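Cleavage stimulation factor 77 (Encephalitozoon cuniculi, PDB 2UY1) is probably an mRNA-binding nuclear protein of the suppressor-of-forked family, whose relatives act in cleavage of pre-mRNA 3' ends. Local coordinates at residues B[300-305]-B[331-336]. Residues are numbered along the deposited sequence; the frame is centred on the assembly and turned at random.
Sequences RGLELF and YATGSR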
loop_
_atom_site.group_PDB
_atom_site.type_symbol
_atom_site.label_atom_id
_atom_site.label_comp_id
_atom_site.label_asym_id
_atom_site.label_seq_id
_atom_site.Cartn_x
_atom_site.Cartn_y
_atom_site.Cartn_z
ATOM N N ARG B 300 -25.696 6.440 -26.532
ATOM C CA ARG B 300 -26.569 5.445 -27.160
ATOM C C ARG B 300 -27.188 4.439 -26.195
ATOM O O ARG B 300 -28.231 3.848 -26.491
ATOM C CB ARG B 300 -25.766 4.650 -28.148
ATOM C CG ARG B 300 -25.086 5.456 -29.230
ATOM C CD ARG B 300 -26.036 6.366 -30.029
ATOM N NE ARG B 300 -25.350 6.926 -31.209
ATOM C CZ ARG B 300 -25.857 7.875 -31.994
ATOM N NH1 ARG B 300 -27.048 8.399 -31.730
ATOM N NH2 ARG B 300 -25.181 8.309 -33.043
ATOM N N GLY B 301 -26.517 4.188 -25.077
ATOM C CA GLY B 301 -27.061 3.302 -24.100
ATOM C C GLY B 301 -26.419 1.939 -24.153
ATOM O O GLY B 301 -25.481 1.696 -24.905
ATOM N N LEU B 302 -26.902 1.072 -23.290
ATOM C CA LEU B 302 -26.238 -0.183 -23.033
ATOM C C LEU B 302 -26.349 -1.110 -24.240
ATOM O O LEU B 302 -25.331 -1.643 -24.701
ATOM C CB LEU B 302 -26.799 -0.794 -21.751
ATOM C CG LEU B 302 -26.112 -1.767 -20.811
ATOM C CD1 LEU B 302 -24.793 -1.291 -20.224
ATOM C CD2 LEU B 302 -27.116 -1.852 -19.719
ATOM N N GLU B 303 -27.542 -1.295 -24.814
ATOM C CA GLU B 303 -27.575 -2.242 -25.934
ATOM C C GLU B 303 -26.543 -1.925 -27.077
ATOM O O GLU B 303 -25.958 -2.822 -27.564
ATOM C CB GLU B 303 -29.007 -2.578 -26.397
ATOM C CG GLU B 303 -29.837 -3.384 -25.329
ATOM C CD GLU B 303 -29.818 -4.935 -25.472
ATOM O OE1 GLU B 303 -28.741 -5.586 -25.366
ATOM O OE2 GLU B 303 -30.934 -5.533 -25.633
ATOM N N LEU B 304 -26.258 -0.665 -27.415
ATOM C CA LEU B 304 -25.208 -0.340 -28.395
ATOM C C LEU B 304 -23.764 -0.420 -27.871
ATOM O O LEU B 304 -22.828 -0.779 -28.637
ATOM C CB LEU B 304 -25.454 1.043 -29.065
ATOM C CG LEU B 304 -26.381 1.070 -30.313
ATOM C CD1 LEU B 304 -26.744 2.458 -30.715
ATOM C CD2 LEU B 304 -25.736 0.350 -31.472
ATOM N N PHE B 305 -23.566 -0.073 -26.581
ATOM C CA PHE B 305 -22.311 -0.447 -25.820
ATOM C C PHE B 305 -22.005 -1.945 -26.045
ATOM O O PHE B 305 -20.909 -2.328 -26.383
ATOM C CB PHE B 305 -22.453 -0.128 -24.294
ATOM C CG PHE B 305 -21.390 -0.762 -23.417
ATOM C CD1 PHE B 305 -20.217 -0.084 -23.124
ATOM C CD2 PHE B 305 -21.576 -2.016 -22.895
ATOM C CE1 PHE B 305 -19.225 -0.668 -22.362
ATOM C CE2 PHE B 305 -20.616 -2.620 -22.085
ATOM C CZ PHE B 305 -19.442 -1.958 -21.826
ATOM N N TYR B 331 -22.183 -2.559 -12.370
ATOM C CA TYR B 331 -22.702 -1.299 -11.783
ATOM C C TYR B 331 -23.901 -0.701 -12.533
ATOM O O TYR B 331 -24.651 0.036 -11.962
ATOM C CB TYR B 331 -21.547 -0.282 -11.607
ATOM C CG TYR B 331 -20.619 -0.827 -10.576
ATOM C CD1 TYR B 331 -20.970 -0.787 -9.245
ATOM C CD2 TYR B 331 -19.446 -1.490 -10.934
ATOM C CE1 TYR B 331 -20.172 -1.379 -8.284
ATOM C CE2 TYR B 331 -18.632 -2.090 -9.972
ATOM C CZ TYR B 331 -19.006 -2.013 -8.645
ATOM O OH TYR B 331 -18.241 -2.613 -7.641
ATOM N N ALA B 332 -24.082 -1.067 -13.797
ATOM C CA ALA B 332 -25.180 -0.512 -14.597
ATOM C C ALA B 332 -26.441 -1.371 -14.399
ATOM O O ALA B 332 -27.520 -0.855 -14.219
ATOM C CB ALA B 332 -24.789 -0.418 -16.080
ATOM N N THR B 333 -26.263 -2.682 -14.338
ATOM C CA THR B 333 -27.389 -3.616 -14.331
ATOM C C THR B 333 -27.572 -4.342 -12.988
ATOM O O THR B 333 -28.682 -4.710 -12.645
ATOM C CB THR B 333 -27.241 -4.624 -15.473
ATOM O OG1 THR B 333 -26.216 -5.557 -15.121
ATOM C CG2 THR B 333 -26.877 -3.906 -16.747
ATOM N N GLY B 334 -26.511 -4.513 -12.201
ATOM C CA GLY B 334 -26.590 -5.400 -11.013
ATOM C C GLY B 334 -26.519 -6.917 -11.232
ATOM O O GLY B 334 -26.568 -7.717 -10.263
ATOM N N SER B 335 -26.389 -7.339 -12.470
ATOM C CA SER B 335 -26.115 -8.767 -12.756
ATOM C C SER B 335 -24.766 -9.195 -12.143
ATOM O O SER B 335 -23.762 -8.474 -12.284
ATOM C CB SER B 335 -26.026 -8.998 -14.262
ATOM O OG SER B 335 -26.136 -10.388 -14.615
ATOM N N ARG B 336 -24.746 -10.370 -11.520
ATOM C CA ARG B 336 -23.521 -11.045 -11.134
ATOM C C ARG B 336 -23.080 -11.980 -12.258
ATOM O O ARG B 336 -21.901 -12.140 -12.498
ATOM C CB ARG B 336 -23.741 -11.865 -9.863
ATOM C CG ARG B 336 -23.998 -10.997 -8.647
ATOM C CD ARG B 336 -23.923 -11.822 -7.386
ATOM N NE ARG B 336 -23.941 -10.918 -6.247
ATOM C CZ ARG B 336 -23.971 -11.335 -4.996
ATOM N NH1 ARG B 336 -23.942 -12.635 -4.738
ATOM N NH2 ARG B 336 -23.970 -10.452 -4.025
#
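Leu302 reaches from the first turn of helix 302-311 to Ala332 and Thr333 in the last turn of helix 319-333, joining two successive helices of a helical-repeat array, the architecture of the suppressor-of-forked family in the TPR clan. The contact is small: 91 Å² is buried, both sides summed, and the backbones come no nearer than 8.5 Å between Leu302 CA and Ala332 CA. Ala332 and Thr333 are exposed, which places the junction at the surface.

Apolar contact carries the whole crossing. Leu302 holds CG anti to its backbone N (chi1 -155°), which extends the fork of the side chain toward the neighbouring helix. The two methyls then divide the partners: CD2 of Leu302 lies 3.6 Å from Thr333 CG2, while its CD1 meets Ala332 CB more loosely at 4.2 Å. Leu302 also touches Leu297 of helix 282-300. Deeper between the helices, Phe305 packs on Leu293 of helix 282-300 and on Tyr324, Cys325 and Ile328 of helix 319-333, so the leucine contact lies next to the buried side chain of Phe305.

The hydrogen bonds of Thr333 run within its own chain, whereas Tyr331 OH bonds to the backbone of another protein chain in the assembly. Gly301 is the first residue to leave helical phi/psi (phi 102°) and holds the N-cap of helix 302-311; its carbonyl O receives Phe305 N at 3.1 Å. Gly334, again with positive phi, terminates the other helix. Thr333 presents its methyl to Leu302 while OG1 serves its own chain, bonding to Glu329 O one turn back. That same oxygen accepts from Ser335 N in an ST turn, 3.2 Å from N to Thr333 OG1 and nearly straight at 165°.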